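Local atomic coordinates of tetratricopeptide TPR_2 repeat protein (Thermobaculum terrenum, PDB entry 5DJS), a protein that combines tetratricopeptide repeats with a GT-B type region of glycosyl transferase family 41 and is modelled here with bound uridine-5'-diphosphate. Residues Asn272-Gln286 / Leu296-Tyr308. The protein carries 1 engineered substitution. Residues are numbered along the deposited sequence; the frame is centred on the assembly and turned at random.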
loop_
_atom_site.group_PDB
_atom_site.type_symbol
_atom_site.label_atom_id
_atom_site.label_comp_id
_atom_site.label_asym_id
_atom_site.label_seq_id
_atom_site.Cartn_x
_atom_site.Cartn_y
_atom_site.Cartn_z
ATOM N N ASN A 272 6.441 -7.977 -1.347
ATOM C CA ASN A 272 7.469 -8.801 -1.980
ATOM C C ASN A 272 8.848 -8.261 -1.551
ATOM O O ASN A 272 8.941 -7.268 -0.812
ATOM C CB ASN A 272 7.285 -8.755 -3.521
ATOM C CG ASN A 272 7.821 -9.986 -4.284
ATOM O OD1 ASN A 272 7.740 -9.993 -5.492
ATOM N ND2 ASN A 272 8.329 -11.009 -3.615
ATOM N N THR A 273 9.916 -8.905 -2.005
ATOM C CA THR A 273 11.264 -8.483 -1.688
ATOM C C THR A 273 11.537 -7.071 -2.163
ATOM O O THR A 273 10.957 -6.618 -3.158
ATOM C CB THR A 273 12.310 -9.449 -2.297
ATOM O OG1 THR A 273 13.602 -9.162 -1.745
ATOM C CG2 THR A 273 12.351 -9.375 -3.850
ATOM N N THR A 274 12.409 -6.378 -1.433
ATOM C CA THR A 274 13.013 -5.134 -1.904
ATOM C C THR A 274 14.031 -5.392 -3.023
ATOM O O THR A 274 14.351 -4.480 -3.791
ATOM C CB THR A 274 13.770 -4.411 -0.780
ATOM O OG1 THR A 274 14.734 -5.306 -0.190
ATOM C CG2 THR A 274 12.795 -3.896 0.283
ATOM N N GLY A 275 14.565 -6.619 -3.061
ATOM C CA GLY A 275 15.601 -7.012 -3.989
ATOM C C GLY A 275 17.006 -6.750 -3.477
ATOM O O GLY A 275 17.980 -7.194 -4.113
ATOM N N MET A 276 17.119 -6.072 -2.327
ATOM C CA MET A 276 18.387 -5.511 -1.852
ATOM C C MET A 276 19.177 -6.498 -0.992
ATOM O O MET A 276 18.590 -7.245 -0.216
ATOM C CB MET A 276 18.121 -4.252 -1.020
ATOM C CG MET A 276 17.464 -3.121 -1.780
ATOM S SD MET A 276 16.874 -1.806 -0.694
ATOM C CE MET A 276 18.416 -1.157 -0.058
ATOM N N ARG A 277 20.509 -6.465 -1.117
ATOM C CA ARG A 277 21.419 -7.123 -0.156
ATOM C C ARG A 277 21.361 -6.445 1.214
ATOM O O ARG A 277 21.401 -7.127 2.238
ATOM C CB ARG A 277 22.879 -7.069 -0.629
ATOM C CG ARG A 277 23.225 -7.927 -1.832
ATOM C CD ARG A 277 24.703 -7.785 -2.187
ATOM N NE ARG A 277 25.470 -8.983 -1.838
ATOM C CZ ARG A 277 25.675 -10.041 -2.639
ATOM N NH1 ARG A 277 25.178 -10.091 -3.882
ATOM N NH2 ARG A 277 26.396 -11.072 -2.195
ATOM N N ALA A 278 21.284 -5.108 1.211
ATOM C CA ALA A 278 21.268 -4.290 2.436
ATOM C C ALA A 278 20.089 -4.520 3.395
ATOM O O ALA A 278 20.187 -4.175 4.581
ATOM C CB ALA A 278 21.333 -2.814 2.079
ATOM N N MET A 279 18.980 -5.069 2.896
ATOM C CA MET A 279 17.850 -5.411 3.760
ATOM C C MET A 279 18.048 -6.825 4.315
ATOM O O MET A 279 18.129 -7.802 3.568
ATOM C CB MET A 279 16.535 -5.288 3.000
ATOM C CG MET A 279 15.307 -5.161 3.889
ATOM S SD MET A 279 15.211 -3.637 4.865
ATOM C CE MET A 279 15.074 -2.376 3.594
ATOM N N ASP A 280 18.132 -6.922 5.637
ATOM C CA ASP A 280 18.488 -8.175 6.300
ATOM C C ASP A 280 17.255 -9.029 6.467
ATOM O O ASP A 280 17.277 -10.212 6.140
ATOM C CB ASP A 280 19.129 -7.922 7.681
ATOM C CG ASP A 280 20.313 -6.951 7.634
ATOM O OD1 ASP A 280 21.288 -7.228 6.893
ATOM O OD2 ASP A 280 20.260 -5.916 8.352
ATOM N N TYR A 281 16.183 -8.417 6.978
ATOM C CA TYR A 281 14.936 -9.130 7.307
ATOM C C TYR A 281 13.682 -8.546 6.656
ATOM O O TYR A 281 13.579 -7.342 6.445
ATOM C CB TYR A 281 14.751 -9.159 8.824
ATOM C CG TYR A 281 15.864 -9.904 9.512
ATOM C CD1 TYR A 281 15.840 -11.295 9.594
ATOM C CD2 TYR A 281 16.953 -9.227 10.048
ATOM C CE1 TYR A 281 16.859 -11.993 10.216
ATOM C CE2 TYR A 281 17.984 -9.914 10.668
ATOM C CZ TYR A 281 17.928 -11.297 10.751
ATOM O OH TYR A 281 18.938 -11.983 11.364
ATOM N N LEU A 282 12.744 -9.428 6.332
ATOM C CA LEU A 282 11.383 -9.054 5.990
ATOM C C LEU A 282 10.463 -9.762 6.994
ATOM O O LEU A 282 10.484 -10.992 7.080
ATOM C CB LEU A 282 11.071 -9.481 4.557
ATOM C CG LEU A 282 9.705 -9.064 3.989
ATOM C CD1 LEU A 282 9.767 -8.821 2.485
ATOM C CD2 LEU A 282 8.629 -10.093 4.298
ATOM N N VAL A 283 9.672 -8.998 7.746
ATOM C CA VAL A 283 8.758 -9.550 8.780
ATOM C C VAL A 283 7.351 -9.882 8.226
ATOM O O VAL A 283 6.535 -8.982 7.988
ATOM C CB VAL A 283 8.614 -8.574 9.971
ATOM C CG1 VAL A 283 7.660 -9.123 11.021
ATOM C CG2 VAL A 283 9.967 -8.299 10.601
ATOM N N GLY A 284 7.083 -11.177 8.041
ATOM C CA GLY A 284 5.780 -11.673 7.574
ATOM C C GLY A 284 5.115 -12.552 8.622
ATOM O O GLY A 284 5.148 -12.242 9.824
ATOM N N ASP A 285 4.495 -13.639 8.166
ATOM C CA ASP A 285 3.950 -14.664 9.071
ATOM C C ASP A 285 3.791 -16.011 8.359
ATOM O O ASP A 285 4.052 -16.111 7.154
ATOM C CB ASP A 285 2.658 -14.189 9.763
ATOM C CG ASP A 285 1.429 -14.256 8.881
ATOM O OD1 ASP A 285 1.121 -15.357 8.368
ATOM O OD2 ASP A 285 0.725 -13.223 8.770
ATOM N N GLN A 286 3.373 -17.034 9.098
ATOM C CA GLN A 286 3.454 -18.423 8.617
ATOM C C GLN A 286 2.465 -18.776 7.520
ATOM O O GLN A 286 2.758 -19.629 6.688
ATOM C CB GLN A 286 3.291 -19.394 9.777
ATOM C CG GLN A 286 4.406 -19.299 10.795
ATOM C CD GLN A 286 4.192 -20.243 11.955
ATOM O OE1 GLN A 286 3.142 -20.215 12.610
ATOM N NE2 GLN A 286 5.178 -21.091 12.219
ATOM N N LEU A 296 12.907 -16.521 -3.377
ATOM C CA LEU A 296 12.395 -15.281 -3.975
ATOM C C LEU A 296 12.764 -13.990 -3.227
ATOM O O LEU A 296 12.458 -12.890 -3.718
ATOM C CB LEU A 296 10.863 -15.346 -4.128
ATOM C CG LEU A 296 10.268 -16.502 -4.948
ATOM C CD1 LEU A 296 8.751 -16.417 -4.943
ATOM C CD2 LEU A 296 10.800 -16.504 -6.375
ATOM N N TYR A 297 13.423 -14.100 -2.072
ATOM C CA TYR A 297 13.712 -12.941 -1.222
ATOM C C TYR A 297 15.184 -12.850 -0.860
ATOM O O TYR A 297 15.770 -13.817 -0.369
ATOM C CB TYR A 297 12.888 -13.039 0.069
ATOM C CG TYR A 297 11.401 -12.924 -0.155
ATOM C CD1 TYR A 297 10.663 -14.008 -0.646
ATOM C CD2 TYR A 297 10.729 -11.732 0.100
ATOM C CE1 TYR A 297 9.297 -13.909 -0.879
ATOM C CE2 TYR A 297 9.359 -11.617 -0.128
ATOM C CZ TYR A 297 8.640 -12.710 -0.612
ATOM O OH TYR A 297 7.281 -12.604 -0.837
ATOM N N THR A 298 15.778 -11.681 -1.097
ATOM C CA THR A 298 17.124 -11.380 -0.595
ATOM C C THR A 298 17.126 -11.309 0.929
ATOM O O THR A 298 18.069 -11.755 1.571
ATOM C CB THR A 298 17.647 -10.037 -1.115
ATOM O OG1 THR A 298 16.657 -9.029 -0.878
ATOM C CG2 THR A 298 17.992 -10.126 -2.603
ATOM N N GLU A 299 16.063 -10.748 1.492
ATOM C CA GLU A 299 15.900 -10.685 2.938
ATOM C C GLU A 299 15.670 -12.092 3.503
ATOM O O GLU A 299 15.197 -12.984 2.783
ATOM C CB GLU A 299 14.691 -9.816 3.334
ATOM C CG GLU A 299 14.590 -8.442 2.675
ATOM C CD GLU A 299 13.759 -8.422 1.391
ATOM O OE1 GLU A 299 13.490 -9.486 0.796
ATOM O OE2 GLU A 299 13.402 -7.325 0.948
ATOM N N ARG A 300 15.990 -12.285 4.782
ATOM C CA ARG A 300 15.551 -13.483 5.492
ATOM C C ARG A 300 14.127 -13.259 5.972
ATOM O O ARG A 300 13.836 -12.257 6.639
ATOM C CB ARG A 300 16.432 -13.799 6.695
ATOM C CG ARG A 300 17.628 -14.671 6.385
ATOM C CD ARG A 300 18.296 -15.088 7.678
ATOM N NE ARG A 300 19.755 -15.017 7.584
ATOM C CZ ARG A 300 20.583 -14.654 8.567
ATOM N NH1 ARG A 300 20.133 -14.294 9.772
ATOM N NH2 ARG A 300 21.893 -14.643 8.338
ATOM N N LEU A 301 13.245 -14.192 5.630
ATOM C CA LEU A 301 11.851 -14.102 6.027
ATOM C C LEU A 301 11.715 -14.438 7.516
ATOM O O LEU A 301 12.289 -15.418 7.991
ATOM C CB LEU A 301 10.998 -15.052 5.181
ATOM C CG LEU A 301 10.940 -14.756 3.682
ATOM C CD1 LEU A 301 10.280 -15.912 2.950
ATOM C CD2 LEU A 301 10.188 -13.468 3.393
ATOM N N VAL A 302 10.973 -13.604 8.240
ATOM C CA VAL A 302 10.690 -13.809 9.655
ATOM C C VAL A 302 9.202 -14.120 9.748
ATOM O O VAL A 302 8.370 -13.212 9.732
ATOM C CB VAL A 302 11.054 -12.552 10.482
ATOM C CG1 VAL A 302 10.606 -12.672 11.931
ATOM C CG2 VAL A 302 12.547 -12.291 10.422
ATOM N N ARG A 303 8.878 -15.407 9.827
ATOM C CA ARG A 303 7.488 -15.854 9.846
ATOM C C ARG A 303 6.931 -15.879 11.272
ATOM O O ARG A 303 6.983 -16.911 11.950
ATOM C CB ARG A 303 7.373 -17.247 9.225
ATOM C CG ARG A 303 7.881 -17.379 7.799
ATOM C CD ARG A 303 8.008 -18.850 7.417
ATOM N NE ARG A 303 7.890 -19.068 5.971
ATOM C CZ ARG A 303 8.869 -18.913 5.077
ATOM N NH1 ARG A 303 10.092 -18.520 5.441
ATOM N NH2 ARG A 303 8.626 -19.159 3.796
ATOM N N LEU A 304 6.379 -14.753 11.721
ATOM C CA LEU A 304 5.712 -14.693 13.028
ATOM C C LEU A 304 4.608 -15.768 13.139
ATOM O O LEU A 304 3.927 -16.078 12.153
ATOM C CB LEU A 304 5.065 -13.322 13.261
ATOM C CG LEU A 304 5.928 -12.065 13.303
ATOM C CD1 LEU A 304 5.030 -10.840 13.410
ATOM C CD2 LEU A 304 6.925 -12.111 14.442
ATOM N N SER A 305 4.415 -16.297 14.351
ATOM C CA SER A 305 3.407 -17.345 14.624
ATOM C C SER A 305 2.012 -16.780 14.964
ATOM O O SER A 305 1.202 -17.445 15.594
ATOM C CB SER A 305 3.916 -18.221 15.762
ATOM O OG SER A 305 4.200 -17.400 16.882
ATOM N N ARG A 306 1.764 -15.535 14.568
ATOM C CA ARG A 306 0.449 -14.908 14.555
ATOM C C ARG A 306 0.341 -14.134 13.217
ATOM O O ARG A 306 1.262 -14.169 12.401
ATOM C CB ARG A 306 0.336 -13.930 15.727
ATOM C CG ARG A 306 1.333 -12.788 15.647
ATOM C CD ARG A 306 1.148 -11.710 16.686
ATOM N NE ARG A 306 -0.229 -11.270 16.934
ATOM C CZ ARG A 306 -1.026 -10.619 16.094
ATOM N NH1 ARG A 306 -0.661 -10.337 14.855
ATOM N NH2 ARG A 306 -2.231 -10.255 16.495
ATOM N N PHE A 307 -0.751 -13.396 13.029
ATOM C CA PHE A 307 -0.920 -12.523 11.865
ATOM C C PHE A 307 0.151 -11.428 11.872
ATOM O O PHE A 307 0.513 -10.930 12.935
ATOM C CB PHE A 307 -2.331 -11.912 11.869
ATOM C CG PHE A 307 -2.670 -11.117 10.634
ATOM C CD1 PHE A 307 -2.594 -11.698 9.368
ATOM C CD2 PHE A 307 -3.094 -9.788 10.736
ATOM C CE1 PHE A 307 -2.917 -10.971 8.236
ATOM C CE2 PHE A 307 -3.421 -9.057 9.602
ATOM C CZ PHE A 307 -3.337 -9.652 8.349
ATOM N N TYR A 308 0.657 -11.056 10.692
ATOM C CA TYR A 308 1.795 -10.121 10.606
ATOM C C TYR A 308 1.498 -8.655 10.957
ATOM O O TYR A 308 2.398 -7.834 10.858
ATOM C CB TYR A 308 2.472 -10.218 9.231
ATOM C CG TYR A 308 1.847 -9.394 8.101
ATOM C CD1 TYR A 308 0.534 -9.623 7.661
ATOM C CD2 TYR A 308 2.591 -8.411 7.445
ATOM C CE1 TYR A 308 -0.017 -8.883 6.626
ATOM C CE2 TYR A 308 2.048 -7.670 6.405
ATOM C CZ TYR A 308 0.745 -7.905 5.999
ATOM O OH TYR A 308 0.212 -7.169 4.965
#
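Glu299 reaches into the loop of Thr273 and Thr274, and its carboxylate collects three hydrogen bonds there. Its OE1 accepts from OG1 of Thr273 at 2.6 Å, on the syn side but out of the carboxylate plane. The other oxygen, OE2, takes the backbone N of Thr274 on its syn lone pair in a nearly straight bond (169°), and OG1 of Thr274 from above that plane. Three donors thus fix the rotation of this buried carboxylate and probably stabilise its negative charge. Both threonine hydroxyls also accept from the backbone N two residues on, forming two overlapping ST turns, while OG1 of Thr298 donates to O of Met276 at 2.7 Å.

Beyond this loop, strands 281-285 and 300-304 pair in parallel. Arg300 N bonds to O of Asp280 at 2.8 Å, Leu282 N to O of Arg300, Val302 N to O of Leu282, and Gly284 N to O of Val302; the pairing weakens towards Leu304 and Gln286. At the C-terminal end of strand 281-285, OD2 of Asp285 accepts a weak bond from Tyr308 N, in the loop after strand 300-304, and is also hydrogen-bonded to OG of Ser450.

Apolar contacts line both faces of the strand pair. Leu282, its CG turned opposite the backbone N (chi1 -175°), sends CD1 to CE2 of Tyr297, at 3.8 Å, and CD2 to Leu301, whose own CD2 covers one face of the Tyr297 ring. On the sheet face that carries Tyr281, Val283 and Val302, CD1 of Tyr281 lies 3.5 Å from CG2 of Val302, and Val283 meets Leu304.

The pair forms one edge of a six-stranded parallel sheet of Rossmann-like type, as in GT-B folds: 300-304 is outermost and 281-285 bonds to 263-266 on its inner side. Helix 479-521 packs on Tyr281 and Val283, whereas helix 447-454 meets Phe307.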